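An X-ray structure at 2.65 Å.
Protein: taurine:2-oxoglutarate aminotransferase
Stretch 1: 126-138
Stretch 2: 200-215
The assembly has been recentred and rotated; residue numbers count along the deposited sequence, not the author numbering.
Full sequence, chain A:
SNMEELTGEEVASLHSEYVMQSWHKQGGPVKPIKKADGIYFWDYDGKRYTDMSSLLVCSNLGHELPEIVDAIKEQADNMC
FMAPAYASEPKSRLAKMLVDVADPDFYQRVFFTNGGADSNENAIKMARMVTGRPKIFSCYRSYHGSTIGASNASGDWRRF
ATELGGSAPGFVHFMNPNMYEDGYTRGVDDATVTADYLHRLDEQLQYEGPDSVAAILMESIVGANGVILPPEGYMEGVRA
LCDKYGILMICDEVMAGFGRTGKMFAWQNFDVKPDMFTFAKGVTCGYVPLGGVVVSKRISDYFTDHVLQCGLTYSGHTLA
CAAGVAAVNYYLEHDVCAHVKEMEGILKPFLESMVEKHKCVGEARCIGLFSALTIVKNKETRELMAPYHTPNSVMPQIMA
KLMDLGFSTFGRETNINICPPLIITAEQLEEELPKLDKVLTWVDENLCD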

# COMPACT_ATOMS: atom_id res chain seq x y z
N MET A 126 -7.08 3.56 -13.87
CA MET A 126 -6.70 3.35 -15.26
C MET A 126 -7.93 3.10 -16.14
O MET A 126 -8.03 3.64 -17.25
CB MET A 126 -5.71 2.19 -15.35
CG MET A 126 -4.43 2.40 -14.53
SD MET A 126 -3.14 1.21 -14.97
CE MET A 126 -3.23 0.02 -13.65
N ALA A 127 -8.90 2.31 -15.64
CA ALA A 127 -10.09 2.05 -16.44
C ALA A 127 -10.87 3.33 -16.70
O ALA A 127 -11.35 3.56 -17.82
CB ALA A 127 -10.97 1.00 -15.77
N ARG A 128 -10.99 4.19 -15.69
CA ARG A 128 -11.67 5.46 -15.91
C ARG A 128 -10.90 6.32 -16.92
O ARG A 128 -11.51 6.97 -17.78
CB ARG A 128 -11.84 6.19 -14.57
CG ARG A 128 -13.12 5.85 -13.83
CD ARG A 128 -12.95 6.02 -12.33
NE ARG A 128 -14.20 5.79 -11.61
CZ ARG A 128 -14.36 5.93 -10.29
NH1 ARG A 128 -13.33 6.31 -9.53
NH2 ARG A 128 -15.55 5.72 -9.74
N MET A 129 -9.56 6.33 -16.84
CA MET A 129 -8.75 7.10 -17.78
C MET A 129 -8.83 6.53 -19.19
O MET A 129 -8.98 7.27 -20.17
CB MET A 129 -7.30 7.15 -17.32
CG MET A 129 -6.93 8.34 -16.39
SD MET A 129 -5.20 8.32 -15.84
CE MET A 129 -5.33 7.45 -14.29
N VAL A 130 -8.72 5.20 -19.33
CA VAL A 130 -8.71 4.59 -20.65
C VAL A 130 -10.07 4.75 -21.34
O VAL A 130 -10.15 5.17 -22.50
CB VAL A 130 -8.32 3.11 -20.55
CG1 VAL A 130 -8.75 2.40 -21.81
CG2 VAL A 130 -6.81 2.97 -20.28
N THR A 131 -11.15 4.40 -20.65
CA THR A 131 -12.47 4.44 -21.27
C THR A 131 -13.07 5.84 -21.24
O THR A 131 -14.01 6.12 -22.00
CB THR A 131 -13.44 3.47 -20.59
OG1 THR A 131 -13.67 3.89 -19.24
CG2 THR A 131 -12.91 2.04 -20.60
N GLY A 132 -12.59 6.72 -20.37
CA GLY A 132 -13.26 8.00 -20.21
C GLY A 132 -14.61 7.94 -19.53
O GLY A 132 -15.33 8.94 -19.53
N ARG A 133 -14.99 6.80 -18.97
CA ARG A 133 -16.31 6.64 -18.37
C ARG A 133 -16.19 6.65 -16.85
O ARG A 133 -15.16 6.22 -16.32
CB ARG A 133 -16.97 5.33 -18.83
CG ARG A 133 -16.89 5.06 -20.33
CD ARG A 133 -17.30 3.63 -20.62
NE ARG A 133 -17.43 3.40 -22.04
CZ ARG A 133 -17.95 2.30 -22.56
NH1 ARG A 133 -18.40 1.33 -21.77
NH2 ARG A 133 -18.03 2.16 -23.87
N PRO A 134 -17.22 7.08 -16.12
CA PRO A 134 -17.03 7.27 -14.67
C PRO A 134 -17.27 6.05 -13.79
O PRO A 134 -16.66 5.94 -12.72
CB PRO A 134 -18.04 8.38 -14.35
CG PRO A 134 -19.16 8.16 -15.35
CD PRO A 134 -18.54 7.55 -16.58
N LYS A 135 -18.14 5.12 -14.20
CA LYS A 135 -18.72 4.14 -13.28
C LYS A 135 -17.93 2.84 -13.23
O LYS A 135 -17.43 2.36 -14.25
CB LYS A 135 -20.17 3.84 -13.68
CG LYS A 135 -21.16 4.92 -13.27
CD LYS A 135 -22.53 4.65 -13.85
CE LYS A 135 -23.30 5.95 -14.07
NZ LYS A 135 -24.78 5.75 -14.01
N ILE A 136 -17.89 2.24 -12.04
CA ILE A 136 -17.32 0.92 -11.80
C ILE A 136 -18.43 0.03 -11.26
O ILE A 136 -19.07 0.38 -10.26
CB ILE A 136 -16.16 0.97 -10.78
CG1 ILE A 136 -15.02 1.89 -11.25
CG2 ILE A 136 -15.70 -0.45 -10.44
CD1 ILE A 136 -14.26 1.40 -12.47
N PHE A 137 -18.65 -1.11 -11.91
CA PHE A 137 -19.53 -2.15 -11.38
C PHE A 137 -18.71 -3.17 -10.60
O PHE A 137 -17.64 -3.60 -11.05
CB PHE A 137 -20.28 -2.86 -12.52
CG PHE A 137 -21.61 -2.24 -12.87
CD1 PHE A 137 -21.73 -0.88 -13.09
CD2 PHE A 137 -22.75 -3.03 -12.98
CE1 PHE A 137 -22.95 -0.30 -13.41
CE2 PHE A 137 -23.99 -2.46 -13.31
CZ PHE A 137 -24.09 -1.09 -13.52
N SER A 138 -19.23 -3.59 -9.45
CA SER A 138 -18.58 -4.67 -8.71
C SER A 138 -19.61 -5.42 -7.89
O SER A 138 -20.73 -4.94 -7.66
CB SER A 138 -17.45 -4.16 -7.82
OG SER A 138 -17.85 -3.05 -7.06
N ARG A 200 -29.87 -10.22 -15.04
CA ARG A 200 -29.89 -9.19 -14.01
C ARG A 200 -28.77 -8.17 -14.22
O ARG A 200 -28.98 -6.96 -14.05
CB ARG A 200 -29.74 -9.81 -12.62
CG ARG A 200 -30.85 -10.72 -12.18
CD ARG A 200 -30.67 -10.96 -10.70
NE ARG A 200 -31.32 -12.18 -10.25
CZ ARG A 200 -31.42 -12.53 -8.98
NH1 ARG A 200 -30.91 -11.76 -8.02
NH2 ARG A 200 -32.03 -13.67 -8.67
N LEU A 201 -27.57 -8.65 -14.54
CA LEU A 201 -26.45 -7.73 -14.73
C LEU A 201 -26.63 -6.89 -16.00
O LEU A 201 -26.48 -5.67 -15.97
CB LEU A 201 -25.14 -8.50 -14.75
CG LEU A 201 -23.87 -7.72 -15.10
CD1 LEU A 201 -23.62 -6.55 -14.12
CD2 LEU A 201 -22.68 -8.66 -15.18
N ASP A 202 -26.98 -7.54 -17.11
CA ASP A 202 -27.29 -6.81 -18.34
C ASP A 202 -28.36 -5.74 -18.09
O ASP A 202 -28.22 -4.59 -18.52
CB ASP A 202 -27.75 -7.81 -19.42
CG ASP A 202 -27.77 -7.20 -20.81
OD1 ASP A 202 -27.32 -6.06 -20.98
OD2 ASP A 202 -28.24 -7.87 -21.75
N GLU A 203 -29.44 -6.11 -17.39
CA GLU A 203 -30.51 -5.16 -17.16
C GLU A 203 -30.03 -3.99 -16.31
O GLU A 203 -30.39 -2.84 -16.58
CB GLU A 203 -31.70 -5.84 -16.50
CG GLU A 203 -33.03 -5.31 -17.00
CD GLU A 203 -34.23 -5.96 -16.32
OE1 GLU A 203 -34.05 -6.61 -15.26
OE2 GLU A 203 -35.35 -5.81 -16.85
N GLN A 204 -29.23 -4.26 -15.28
CA GLN A 204 -28.70 -3.19 -14.45
C GLN A 204 -27.71 -2.32 -15.23
O GLN A 204 -27.75 -1.09 -15.12
CB GLN A 204 -28.05 -3.76 -13.20
CG GLN A 204 -27.62 -2.67 -12.24
CD GLN A 204 -26.99 -3.20 -11.00
OE1 GLN A 204 -26.58 -4.36 -10.96
NE2 GLN A 204 -26.89 -2.37 -9.97
N LEU A 205 -26.85 -2.94 -16.03
CA LEU A 205 -25.99 -2.14 -16.91
C LEU A 205 -26.82 -1.23 -17.79
O LEU A 205 -26.53 -0.03 -17.93
CB LEU A 205 -25.11 -3.05 -17.76
CG LEU A 205 -23.95 -3.77 -17.06
CD1 LEU A 205 -23.39 -4.86 -17.97
CD2 LEU A 205 -22.87 -2.76 -16.66
N GLN A 206 -27.90 -1.76 -18.39
CA GLN A 206 -28.74 -0.92 -19.24
C GLN A 206 -29.35 0.23 -18.46
O GLN A 206 -29.44 1.35 -18.97
CB GLN A 206 -29.86 -1.76 -19.86
CG GLN A 206 -29.56 -2.25 -21.26
CD GLN A 206 -30.36 -3.48 -21.62
OE1 GLN A 206 -31.59 -3.44 -21.69
NE2 GLN A 206 -29.66 -4.59 -21.83
N TYR A 207 -29.76 -0.01 -17.21
CA TYR A 207 -30.39 1.04 -16.42
C TYR A 207 -29.38 2.03 -15.82
O TYR A 207 -29.79 3.07 -15.30
CB TYR A 207 -31.27 0.42 -15.32
CG TYR A 207 -32.72 0.23 -15.77
CD1 TYR A 207 -33.68 1.23 -15.59
CD2 TYR A 207 -33.12 -0.94 -16.42
CE1 TYR A 207 -34.99 1.06 -16.03
CE2 TYR A 207 -34.42 -1.12 -16.86
CZ TYR A 207 -35.36 -0.13 -16.66
OH TYR A 207 -36.65 -0.33 -17.11
N GLU A 208 -28.08 1.74 -15.89
CA GLU A 208 -27.06 2.69 -15.49
C GLU A 208 -26.41 3.41 -16.67
O GLU A 208 -25.63 4.34 -16.44
CB GLU A 208 -25.98 1.99 -14.66
CG GLU A 208 -26.44 1.49 -13.30
CD GLU A 208 -26.70 2.63 -12.35
OE1 GLU A 208 -26.49 3.79 -12.78
OE2 GLU A 208 -27.08 2.36 -11.18
N GLY A 209 -26.73 3.01 -17.90
CA GLY A 209 -26.09 3.55 -19.09
C GLY A 209 -24.77 2.87 -19.38
O GLY A 209 -23.72 3.23 -18.81
N PRO A 210 -24.78 1.86 -20.26
CA PRO A 210 -23.55 1.08 -20.49
C PRO A 210 -22.38 1.92 -20.98
O PRO A 210 -21.23 1.58 -20.71
CB PRO A 210 -23.99 0.03 -21.52
CG PRO A 210 -25.48 -0.11 -21.31
CD PRO A 210 -25.95 1.27 -20.94
N ASP A 211 -22.66 3.02 -21.68
CA ASP A 211 -21.64 3.96 -22.13
C ASP A 211 -20.96 4.69 -20.98
O ASP A 211 -19.96 5.38 -21.22
CB ASP A 211 -22.24 4.99 -23.09
CG ASP A 211 -22.31 4.49 -24.52
OD1 ASP A 211 -21.91 3.31 -24.74
OD2 ASP A 211 -22.74 5.25 -25.41
N SER A 212 -21.50 4.61 -19.76
CA SER A 212 -20.89 5.27 -18.61
C SER A 212 -20.16 4.32 -17.68
O SER A 212 -19.66 4.76 -16.63
CB SER A 212 -21.97 6.02 -17.82
OG SER A 212 -22.74 5.12 -17.06
N VAL A 213 -20.07 3.03 -18.02
CA VAL A 213 -19.44 2.03 -17.17
C VAL A 213 -18.05 1.77 -17.72
O VAL A 213 -17.90 1.21 -18.81
CB VAL A 213 -20.23 0.73 -17.12
CG1 VAL A 213 -19.45 -0.28 -16.26
CG2 VAL A 213 -21.62 0.96 -16.56
N ALA A 214 -17.02 2.19 -16.95
CA ALA A 214 -15.64 2.00 -17.39
C ALA A 214 -15.19 0.56 -17.23
O ALA A 214 -14.47 0.03 -18.08
CB ALA A 214 -14.71 2.92 -16.61
N ALA A 215 -15.64 -0.10 -16.17
CA ALA A 215 -15.12 -1.42 -15.85
C ALA A 215 -16.09 -2.18 -14.95
O ALA A 215 -16.79 -1.60 -14.11
CB ALA A 215 -13.75 -1.31 -15.16

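Strand segments 135-138 and 213-215 pair through parallel bridges, and each strand meets the helix that precedes the other. Together the two stretches bury 799 Å² of surface.

The backbone bonds come first. Lys135 N donates to Ser212 O at 2.9 Å, and Lys135 O accepts from Ala214 N at 2.7 Å. Phe137 N then donates to Ala215 O at 2.9 Å. Lys135 pairs with Val213, but Ile136 pairs with Ala215, so the register slips by one residue in a beta bulge. Ala214 is the extra residue. Its phi/psi of -76/-36 is not that of a regular strand, yet its N is still satisfied by Lys135 O.

The methyl of Ala214 sits in a tight place. Ala214 CB lies 3.0 Å from Thr131 OG1, 3.3 Å from Arg133 O and 3.6 Å from Ala127 O. Ala215 CB packs against Ala127 CB at 3.7 Å and Ile136 CD1 at 3.9 Å. The alanine side chains at this close approach are small; the axes of helix 126-131 and strand 213-215 are 7.1 Å apart.

Thr131 OG1 finds its partners within its own stretch. Thr131 OG1 donates to Ala127 O at 2.7 Å and accepts from Arg133 N at 3.2 Å. Between Thr131 and Arg133, Gly132 leaves the helix with positive phi, a conformation that favours glycine. Arg128 NE donates to Pro134 O at 2.7 Å, which ties the helix to the residue before the strand.

Arg133 reaches across in an extended m, t, t conformation. Arg133 NH1 donates to Val213 O at 3.0 Å, near the guanidinium plane. Arg133 NH1 is also 3.0 Å from Pro210 O, but the angle is too poor for a hydrogen bond. Asp211 OD1 is 4.1 Å from Arg133 NH2 and well out of the plane, so only charge attraction links them. NH1 and NH2 also have hydrogen-bond partners elsewhere in the structure.

Lys135 NZ reaches Glu208. Lys135 NZ donates to Glu208 O at 2.9 Å and forms a salt bridge with Glu208 OE1, also at 2.9 Å. One ammonium thus serves both a backbone carbonyl and a carboxylate. Ser212 OG has Glu208 O at 3.1 Å and Gly209 O at 2.8 Å within reach.

Phe137 is buried and fills the space between strand and helix. Leu205 CD2 lies over one ring face, 3.6 Å from the centroid of the Phe137 ring, in a CH-pi contact. Glu208 CG meets the ring edge, 3.5 Å from Phe137 CZ. Leu201 CD1 is 3.8 Å from Phe137 CD2, and Val213 CG2 is 3.6 Å from Phe137 CE1.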